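PDB 2R91: 2-Keto-3-deoxy-(6-phospho-)gluconate aldolase from Thermoproteus tenax, which belongs, as an aldolase, to the dihydrodipicolinate synthetase family of TIM-barrel proteins and is built from four copies of the chain. Local coordinates for residues Q70-N75 / V94-P99; L127-A132 / V152-E157; V247-G252 / W272-V277. One frame throughout, in Å; residues are numbered along the deposited sequence.

Contact 1. Residues Q70-N75 / V94-P99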
loop_
_atom_site.group_PDB
_atom_site.type_symbol
_atom_site.label_atom_id
_atom_site.label_comp_id
_atom_site.label_asym_id
_atom_site.label_seq_id
_atom_site.Cartn_x
_atom_site.Cartn_y
_atom_site.Cartn_z
ATOM N N GLN A 70 -17.800 14.942 16.583
ATOM C CA GLN A 70 -16.790 13.878 16.464
ATOM C C GLN A 70 -16.171 13.659 17.850
ATOM O O GLN A 70 -15.593 14.585 18.397
ATOM C CB GLN A 70 -15.641 14.314 15.511
ATOM C CG GLN A 70 -14.206 13.641 15.892
ATOM C CD GLN A 70 -14.453 12.361 15.448
ATOM O OE1 GLN A 70 -14.088 11.325 15.992
ATOM N NE2 GLN A 70 -15.354 12.405 14.471
ATOM N N VAL A 71 -16.245 12.444 18.383
ATOM C CA VAL A 71 -15.872 12.231 19.800
ATOM C C VAL A 71 -14.629 11.346 20.077
ATOM O O VAL A 71 -14.265 11.120 21.245
ATOM C CB VAL A 71 -17.095 11.694 20.597
ATOM C CG1 VAL A 71 -18.280 12.657 20.485
ATOM C CG2 VAL A 71 -17.472 10.258 20.141
ATOM N N ALA A 72 -13.959 10.851 19.033
ATOM C CA ALA A 72 -12.930 9.843 19.265
ATOM C C ALA A 72 -11.826 10.325 20.211
ATOM O O ALA A 72 -11.399 11.468 20.160
ATOM C CB ALA A 72 -12.281 9.396 17.964
ATOM N N SER A 73 -11.346 9.409 21.031
ATOM C CA SER A 73 -10.164 9.652 21.854
ATOM C C SER A 73 -9.446 8.341 22.015
ATOM O O SER A 73 -10.084 7.296 22.064
ATOM C CB SER A 73 -10.565 10.168 23.237
ATOM O OG SER A 73 -9.399 10.328 24.030
ATOM N N LEU A 74 -8.116 8.381 22.163
ATOM C CA LEU A 74 -7.377 7.157 22.463
ATOM C C LEU A 74 -7.433 6.771 23.966
ATOM O O LEU A 74 -6.835 5.778 24.396
ATOM C CB LEU A 74 -5.937 7.222 21.922
ATOM C CG LEU A 74 -5.856 7.373 20.383
ATOM C CD1 LEU A 74 -4.391 7.352 19.919
ATOM C CD2 LEU A 74 -6.618 6.273 19.646
ATOM N N ASN A 75 -8.209 7.518 24.736
ATOM C CA ASN A 75 -8.728 7.048 26.010
ATOM C C ASN A 75 -10.237 6.938 25.817
ATOM O O ASN A 75 -10.918 7.949 25.776
ATOM C CB ASN A 75 -8.433 8.052 27.115
ATOM C CG ASN A 75 -9.070 7.650 28.457
ATOM O OD1 ASN A 75 -9.843 6.697 28.524
ATOM N ND2 ASN A 75 -8.694 8.351 29.535
ATOM N N VAL A 94 -23.714 11.975 17.292
ATOM C CA VAL A 94 -22.254 12.001 17.502
ATOM C C VAL A 94 -21.610 11.078 16.474
ATOM O O VAL A 94 -22.270 10.175 15.972
ATOM C CB VAL A 94 -21.849 11.523 18.912
ATOM C CG1 VAL A 94 -22.325 12.562 19.982
ATOM C CG2 VAL A 94 -22.424 10.141 19.197
ATOM N N ALA A 95 -20.330 11.303 16.168
ATOM C CA ALA A 95 -19.607 10.441 15.238
ATOM C C ALA A 95 -18.306 10.037 15.891
ATOM O O ALA A 95 -17.821 10.736 16.777
ATOM C CB ALA A 95 -19.327 11.178 13.924
ATOM N N SER A 96 -17.724 8.931 15.451
ATOM C CA SER A 96 -16.363 8.595 15.880
ATOM C C SER A 96 -15.544 7.944 14.776
ATOM O O SER A 96 -16.032 7.064 14.055
ATOM C CB SER A 96 -16.347 7.663 17.130
ATOM O OG SER A 96 -15.013 7.543 17.612
ATOM N N LEU A 97 -14.297 8.385 14.654
ATOM C CA LEU A 97 -13.272 7.595 14.005
ATOM C C LEU A 97 -13.231 6.255 14.718
ATOM O O LEU A 97 -13.525 6.181 15.921
ATOM C CB LEU A 97 -11.911 8.279 14.179
ATOM C CG LEU A 97 -11.716 9.645 13.499
ATOM C CD1 LEU A 97 -10.498 10.396 14.048
ATOM C CD2 LEU A 97 -11.550 9.468 11.964
ATOM N N PRO A 98 -12.810 5.190 13.995
ATOM C CA PRO A 98 -12.403 3.978 14.689
ATOM C C PRO A 98 -11.126 4.284 15.492
ATOM O O PRO A 98 -10.403 5.213 15.171
ATOM C CB PRO A 98 -12.013 3.020 13.545
ATOM C CG PRO A 98 -12.652 3.611 12.258
ATOM C CD PRO A 98 -12.642 5.105 12.525
ATOM N N PRO A 99 -10.832 3.474 16.507
ATOM C CA PRO A 99 -9.524 3.638 17.172
ATOM C C PRO A 99 -8.405 3.746 16.119
ATOM O O PRO A 99 -8.335 2.913 15.211
ATOM C CB PRO A 99 -9.389 2.326 17.976
ATOM C CG PRO A 99 -10.899 2.054 18.416
ATOM C CD PRO A 99 -11.659 2.404 17.105
#
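Gln70 OE1 is gripped by two backbone N-H groups, one from each segment. Leu97 N comes from across the contact, in the plane of the amide and on a lone pair, 3.2 Å from OE1 in a nearly straight bond (165°). Ala72 N, two residues further along Gln70's chain, reaches the same oxygen from above that plane at 3.1 Å. A bend at chi2 (74°) turns the Gln70 amide back over the strand end so that OE1 can take both. One backbone rung of parallel sheet adjoins it: Val71 N donates to Ala95 O at 2.8 Å, nearly along the C=O axis. This is where strands 67-70 and 93-96 of the TIM barrel run out at their C-terminal ends, and the Gln70 side chain carries on the pairing that the backbone gives up. Ala72 CB lies against Leu97 CB at 4.0 Å and close to Ser96 OG, while Val71 CG1 crosses Val94 obliquely. Ser96 OG, anti to its backbone N (chi1 -171°), donates to Leu97 O at 2.6 Å, and Tyr113 OH of helix 107-120 is another hydrogen-bond partner. Beyond Ala72, Ser73 OG accepts from Asn75 N in an ST turn, and the Asn75 side chain caps helix 76-88.

Contact 2. Residues L127-A132 / V152-E157. With SO4 (sulfate ion), chain E.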
loop_
_atom_site.group_PDB
_atom_site.type_symbol
_atom_site.label_atom_id
_atom_site.label_comp_id
_atom_site.label_asym_id
_atom_site.label_seq_id
_atom_site.Cartn_x
_atom_site.Cartn_y
_atom_site.Cartn_z
ATOM N N LEU A 127 -20.503 6.227 12.153
ATOM C CA LEU A 127 -19.133 5.842 11.894
ATOM C C LEU A 127 -18.482 6.944 11.050
ATOM O O LEU A 127 -19.048 7.387 10.053
ATOM C CB LEU A 127 -19.086 4.482 11.190
ATOM C CG LEU A 127 -17.764 4.153 10.472
ATOM C CD1 LEU A 127 -16.584 3.897 11.417
ATOM C CD2 LEU A 127 -17.985 2.978 9.486
ATOM N N TYR A 128 -17.323 7.431 11.479
ATOM C CA TYR A 128 -16.524 8.355 10.684
ATOM C C TYR A 128 -15.292 7.571 10.246
ATOM O O TYR A 128 -14.349 7.350 11.027
ATOM C CB TYR A 128 -16.161 9.616 11.501
ATOM C CG TYR A 128 -15.157 10.589 10.876
ATOM C CD1 TYR A 128 -14.998 10.705 9.474
ATOM C CD2 TYR A 128 -14.406 11.427 11.686
ATOM C CE1 TYR A 128 -14.064 11.605 8.933
ATOM C CE2 TYR A 128 -13.486 12.318 11.167
ATOM C CZ TYR A 128 -13.322 12.425 9.796
ATOM O OH TYR A 128 -12.399 13.334 9.341
ATOM N N ASN A 129 -15.327 7.133 8.987
ATOM C CA ASN A 129 -14.326 6.255 8.418
ATOM C C ASN A 129 -13.357 7.096 7.576
ATOM O O ASN A 129 -13.783 7.952 6.802
ATOM C CB ASN A 129 -15.050 5.176 7.572
ATOM C CG ASN A 129 -14.132 4.037 7.125
ATOM O OD1 ASN A 129 -13.940 3.806 5.918
ATOM N ND2 ASN A 129 -13.611 3.300 8.074
ATOM N N TYR A 130 -12.053 6.901 7.770
ATOM C CA TYR A 130 -11.048 7.694 7.086
ATOM C C TYR A 130 -9.771 6.866 7.054
ATOM O O TYR A 130 -8.808 7.137 7.788
ATOM C CB TYR A 130 -10.826 9.037 7.807
ATOM C CG TYR A 130 -10.013 10.062 7.044
ATOM C CD1 TYR A 130 -9.280 9.711 5.899
ATOM C CD2 TYR A 130 -9.952 11.378 7.482
ATOM C CE1 TYR A 130 -8.508 10.660 5.220
ATOM C CE2 TYR A 130 -9.217 12.330 6.796
ATOM C CZ TYR A 130 -8.488 11.960 5.684
ATOM O OH TYR A 130 -7.774 12.900 5.010
ATOM N N PRO A 131 -9.769 5.810 6.228
ATOM C CA PRO A 131 -8.644 4.850 6.304
ATOM C C PRO A 131 -7.248 5.413 6.107
ATOM O O PRO A 131 -6.328 4.952 6.789
ATOM C CB PRO A 131 -8.974 3.785 5.242
ATOM C CG PRO A 131 -10.436 3.962 4.949
ATOM C CD PRO A 131 -10.832 5.386 5.297
ATOM N N ALA A 132 -7.078 6.406 5.232
ATOM C CA ALA A 132 -5.750 7.016 5.046
ATOM C C ALA A 132 -5.174 7.660 6.330
ATOM O O ALA A 132 -3.957 7.711 6.500
ATOM C CB ALA A 132 -5.775 8.064 3.932
ATOM N N VAL A 152 -22.968 7.240 8.422
ATOM C CA VAL A 152 -21.567 7.020 8.028
ATOM C C VAL A 152 -21.006 8.249 7.315
ATOM O O VAL A 152 -21.647 8.817 6.410
ATOM C CB VAL A 152 -21.400 5.743 7.140
ATOM C CG1 VAL A 152 -19.919 5.455 6.845
ATOM C CG2 VAL A 152 -22.043 4.525 7.791
ATOM N N LYS A 153 -19.814 8.681 7.720
ATOM C CA LYS A 153 -19.079 9.665 6.936
ATOM C C LYS A 153 -17.848 8.944 6.470
ATOM O O LYS A 153 -17.062 8.505 7.298
ATOM C CB LYS A 153 -18.661 10.882 7.758
ATOM C CG LYS A 153 -17.622 11.812 6.998
ATOM C CD LYS A 153 -17.023 12.873 7.948
ATOM C CE LYS A 153 -16.002 13.898 7.345
ATOM N NZ LYS A 153 -15.362 13.593 6.009
ATOM N N ASP A 154 -17.696 8.791 5.148
ATOM C CA ASP A 154 -16.602 8.005 4.580
ATOM C C ASP A 154 -15.695 8.967 3.819
ATOM O O ASP A 154 -16.030 9.443 2.713
ATOM C CB ASP A 154 -17.182 6.895 3.682
ATOM C CG ASP A 154 -16.141 5.826 3.271
ATOM O OD1 ASP A 154 -15.156 5.612 3.999
ATOM O OD2 ASP A 154 -16.315 5.202 2.184
ATOM N N THR A 155 -14.579 9.331 4.445
ATOM C CA THR A 155 -13.617 10.233 3.808
ATOM C C THR A 155 -12.694 9.307 3.039
ATOM O O THR A 155 -11.778 8.722 3.591
ATOM C CB THR A 155 -12.855 11.161 4.811
ATOM O OG1 THR A 155 -13.801 12.061 5.405
ATOM C CG2 THR A 155 -11.835 12.028 4.061
ATOM N N ASN A 156 -12.987 9.157 1.748
ATOM C CA ASN A 156 -12.508 8.013 0.983
ATOM C C ASN A 156 -12.597 8.327 -0.514
ATOM O O ASN A 156 -13.641 8.811 -0.967
ATOM C CB ASN A 156 -13.425 6.827 1.300
ATOM C CG ASN A 156 -12.795 5.485 0.965
ATOM O OD1 ASN A 156 -12.172 5.305 -0.093
ATOM N ND2 ASN A 156 -12.917 4.542 1.891
ATOM N N GLU A 157 -11.532 8.047 -1.273
ATOM C CA GLU A 157 -11.548 8.264 -2.727
ATOM C C GLU A 157 -12.382 7.218 -3.465
ATOM O O GLU A 157 -12.754 7.426 -4.623
ATOM C CB GLU A 157 -10.128 8.274 -3.318
ATOM C CG GLU A 157 -9.227 9.421 -2.852
ATOM C CD GLU A 157 -9.679 10.827 -3.283
ATOM O OE1 GLU A 157 -10.279 11.023 -4.393
ATOM O OE2 GLU A 157 -9.390 11.758 -2.496
HETATM S S SO4 E . -12.673 15.648 7.045
HETATM O O1 SO4 E . -12.743 14.162 7.052
HETATM O O2 SO4 E . -13.650 16.055 6.007
HETATM O O3 SO4 E . -12.817 16.331 8.319
HETATM O O4 SO4 E . -11.333 16.129 6.621
HETATM O O HOH W 1 -9.081 7.595 3.254
#
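Strands 127-129 and 152-154 run parallel, 5° apart in direction and 4.7 Å between axes, as the fifth and sixth strands of the eight-stranded TIM barrel. Three backbone hydrogen bonds of 2.8 Å join them: Lys153 N to Leu127 O, Asn129 N to Lys153 O and Thr155 N to Asn129 O, each nearly along the C=O axis. Tyr128 and Lys153 leave the same face of the sheet side by side, both with CG anti to the backbone N, so the lysine chain runs alongside the tyrosine and its CD comes within 3.3 Å of Tyr128 CD1. Their polar ends converge with Thr155 OG1 on a sulfate ion, probably from the crystallisation liquor. Its O1 takes a very short hydrogen bond from Tyr128 OH, 2.5 Å, and others from Lys153 NZ and Thr155 OG1, whose positions are less certain; Thr42 OG1 also binds the ion. On the other face Leu127 CD2 packs on Val152 CG1, and Asp154 OD2 is held by Thr162 and His161 of helix 159-168. A water bridges Thr155 O and Ala132 N. Thr155 CG2, anti to its backbone N, sits squarely over the Tyr130 ring in a CH-pi contact, 3.6 Å from the centroid and 6° off the normal.

Contact 3. Residues V247-G252 / W272-V277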
loop_
_atom_site.group_PDB
_atom_site.type_symbol
_atom_site.label_atom_id
_atom_site.label_comp_id
_atom_site.label_asym_id
_atom_site.label_seq_id
_atom_site.Cartn_x
_atom_site.Cartn_y
_atom_site.Cartn_z
ATOM N N VAL A 247 -10.337 30.051 3.571
ATOM C CA VAL A 247 -11.473 30.792 4.148
ATOM C C VAL A 247 -11.246 32.307 4.071
ATOM O O VAL A 247 -12.133 33.052 3.639
ATOM C CB VAL A 247 -11.751 30.387 5.626
ATOM C CG1 VAL A 247 -12.928 31.238 6.245
ATOM C CG2 VAL A 247 -12.054 28.895 5.709
ATOM N N GLU A 248 -10.076 32.781 4.493
ATOM C CA GLU A 248 -9.816 34.231 4.422
ATOM C C GLU A 248 -9.918 34.725 2.973
ATOM O O GLU A 248 -10.589 35.724 2.677
ATOM C CB GLU A 248 -8.438 34.575 5.015
ATOM C CG GLU A 248 -8.302 34.039 6.432
ATOM C CD GLU A 248 -7.409 34.856 7.348
ATOM O OE1 GLU A 248 -6.792 35.869 6.888
ATOM O OE2 GLU A 248 -7.344 34.475 8.547
ATOM N N ILE A 249 -9.249 34.012 2.068
ATOM C CA ILE A 249 -9.274 34.374 0.638
ATOM C C ILE A 249 -10.678 34.484 0.045
ATOM O O ILE A 249 -11.034 35.502 -0.552
ATOM C CB ILE A 249 -8.456 33.376 -0.206
ATOM C CG1 ILE A 249 -6.963 33.528 0.110
ATOM C CG2 ILE A 249 -8.726 33.600 -1.733
ATOM C CD1 ILE A 249 -6.081 32.361 -0.440
ATOM N N PHE A 250 -11.484 33.446 0.210
ATOM C CA PHE A 250 -12.758 33.395 -0.469
ATOM C C PHE A 250 -13.926 34.015 0.310
ATOM O O PHE A 250 -14.939 34.412 -0.299
ATOM C CB PHE A 250 -13.100 31.958 -0.828
ATOM C CG PHE A 250 -12.245 31.382 -1.939
ATOM C CD1 PHE A 250 -12.437 31.777 -3.265
ATOM C CD2 PHE A 250 -11.282 30.440 -1.665
ATOM C CE1 PHE A 250 -11.651 31.232 -4.299
ATOM C CE2 PHE A 250 -10.496 29.896 -2.695
ATOM C CZ PHE A 250 -10.675 30.301 -3.993
ATOM N N GLN A 251 -13.814 34.042 1.641
ATOM C CA GLN A 251 -14.923 34.538 2.490
ATOM C C GLN A 251 -14.633 35.915 3.100
ATOM O O GLN A 251 -15.543 36.588 3.553
ATOM C CB GLN A 251 -15.277 33.524 3.604
ATOM C CG GLN A 251 -15.745 32.171 3.093
ATOM C CD GLN A 251 -16.932 32.307 2.156
ATOM O OE1 GLN A 251 -17.901 33.027 2.465
ATOM N NE2 GLN A 251 -16.867 31.628 0.988
ATOM N N GLY A 252 -13.375 36.319 3.133
ATOM C CA GLY A 252 -13.040 37.700 3.459
ATOM C C GLY A 252 -13.092 38.093 4.931
ATOM O O GLY A 252 -13.290 39.274 5.257
ATOM N N TRP A 272 1.818 32.912 -1.599
ATOM C CA TRP A 272 1.868 31.971 -2.726
ATOM C C TRP A 272 0.475 31.386 -2.993
ATOM O O TRP A 272 0.013 31.273 -4.140
ATOM C CB TRP A 272 2.903 30.860 -2.471
ATOM C CG TRP A 272 2.959 29.869 -3.612
ATOM C CD1 TRP A 272 3.770 29.947 -4.724
ATOM C CD2 TRP A 272 2.122 28.708 -3.812
ATOM N NE1 TRP A 272 3.511 28.892 -5.565
ATOM C CE2 TRP A 272 2.509 28.122 -5.050
ATOM C CE3 TRP A 272 1.116 28.083 -3.051
ATOM C CZ2 TRP A 272 1.927 26.950 -5.546
ATOM C CZ3 TRP A 272 0.516 26.941 -3.545
ATOM C CH2 TRP A 272 0.923 26.374 -4.788
ATOM N N LEU A 273 -0.232 31.007 -1.930
ATOM C CA LEU A 273 -1.557 30.429 -2.129
ATOM C C LEU A 273 -2.545 31.418 -2.699
ATOM O O LEU A 273 -3.349 31.059 -3.548
ATOM C CB LEU A 273 -2.102 29.867 -0.786
ATOM C CG LEU A 273 -3.415 29.095 -0.844
ATOM C CD1 LEU A 273 -3.280 27.833 -1.719
ATOM C CD2 LEU A 273 -3.880 28.771 0.629
ATOM N N ARG A 274 -2.506 32.662 -2.229
ATOM C CA ARG A 274 -3.432 33.679 -2.728
ATOM C C ARG A 274 -3.273 33.837 -4.245
ATOM O O ARG A 274 -4.260 33.916 -4.968
ATOM C CB ARG A 274 -3.204 35.037 -2.065
ATOM C CG ARG A 274 -3.533 35.112 -0.569
ATOM C CD ARG A 274 -2.860 36.371 0.047
ATOM N NE ARG A 274 -2.871 36.361 1.512
ATOM C CZ ARG A 274 -1.961 36.957 2.280
ATOM N NH1 ARG A 274 -0.917 37.590 1.728
ATOM N NH2 ARG A 274 -2.090 36.901 3.618
ATOM N N ALA A 275 -2.032 33.841 -4.717
ATOM C CA ALA A 275 -1.768 33.964 -6.163
ATOM C C ALA A 275 -2.159 32.677 -6.898
ATOM O O ALA A 275 -2.692 32.700 -8.019
ATOM C CB ALA A 275 -0.288 34.278 -6.396
ATOM N N ALA A 276 -1.901 31.544 -6.258
ATOM C CA ALA A 276 -2.220 30.244 -6.853
ATOM C C ALA A 276 -3.697 30.056 -7.164
ATOM O O ALA A 276 -4.047 29.373 -8.130
ATOM C CB ALA A 276 -1.724 29.122 -5.979
ATOM N N VAL A 277 -4.580 30.660 -6.376
ATOM C CA VAL A 277 -6.010 30.425 -6.597
ATOM C C VAL A 277 -6.713 31.641 -7.227
ATOM O O VAL A 277 -7.926 31.627 -7.417
ATOM C CB VAL A 277 -6.748 30.019 -5.274
ATOM C CG1 VAL A 277 -6.091 28.775 -4.636
ATOM C CG2 VAL A 277 -6.812 31.211 -4.274
#
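The last turns of helices 239-251 and 267-276 lie against each other through apolar side chains, closest at Ile249 and Arg274, whose CA atoms are 6.8 Å apart. Ile249 has the largest share of the contact and uses both of its branches. Its CG1 arm, anti to the carbonyl carbon (chi1 -69°) and extended at chi2, sends CD1 against the backbone of the second helix, 3.7 Å from Arg274 CA. The same methyl also meets Arg274 CG and, a little further off, Leu273 CG. The other branch, CG2, points at Val277 tip to tip, 4.0 Å from Val277 CG2. That valine methyl occupies the crowded position between its own backbone N and carbonyl carbon, and there it touches Phe250 CZ as well, again at 4.0 Å. The two helices belong to the helical C-terminal part of the chain, which follows the eighth barrel strand, 192-193; helix 217-237 also meets them, with Ile230 against Phe250 and Ile237 against Leu273. Ile249 CG2 lies over the centre of one face of the Phe250 ring, 4.0 Å above its plane, so this one methyl touches both the ring of its own helix and, on an adjacent side, the valine of the other helix. Arg274 crosses Ile249 obliquely, touching it with CG, and runs on extended to NE, which forms a salt bridge with Glu245, one turn before Ile249 on helix 239-251.

From the N terminus, the chain first closes a loop at contact 1, where strand 93-96 returns beside the end of strand 67-70 after helix 76-88. Contact 2 closes the next, bringing strand 149-154 alongside 125-129 after helices 131-134 and 140-146. The loops follow in series, and none encloses or crosses another. Strands 93-96 and 125-129 are neighbours in the barrel, so the first two contacts touch: Ser96 O and Tyr128 N are 2.9 Å apart, a probable hydrogen bond, and Gln70 and Leu97 pack on the Tyr128 ring. Both also reach the second subunit. Contact 3 closes last, joining two C-terminal helices on the opposite side of the chain's centre, its centre about 27 Å from that of contact 2.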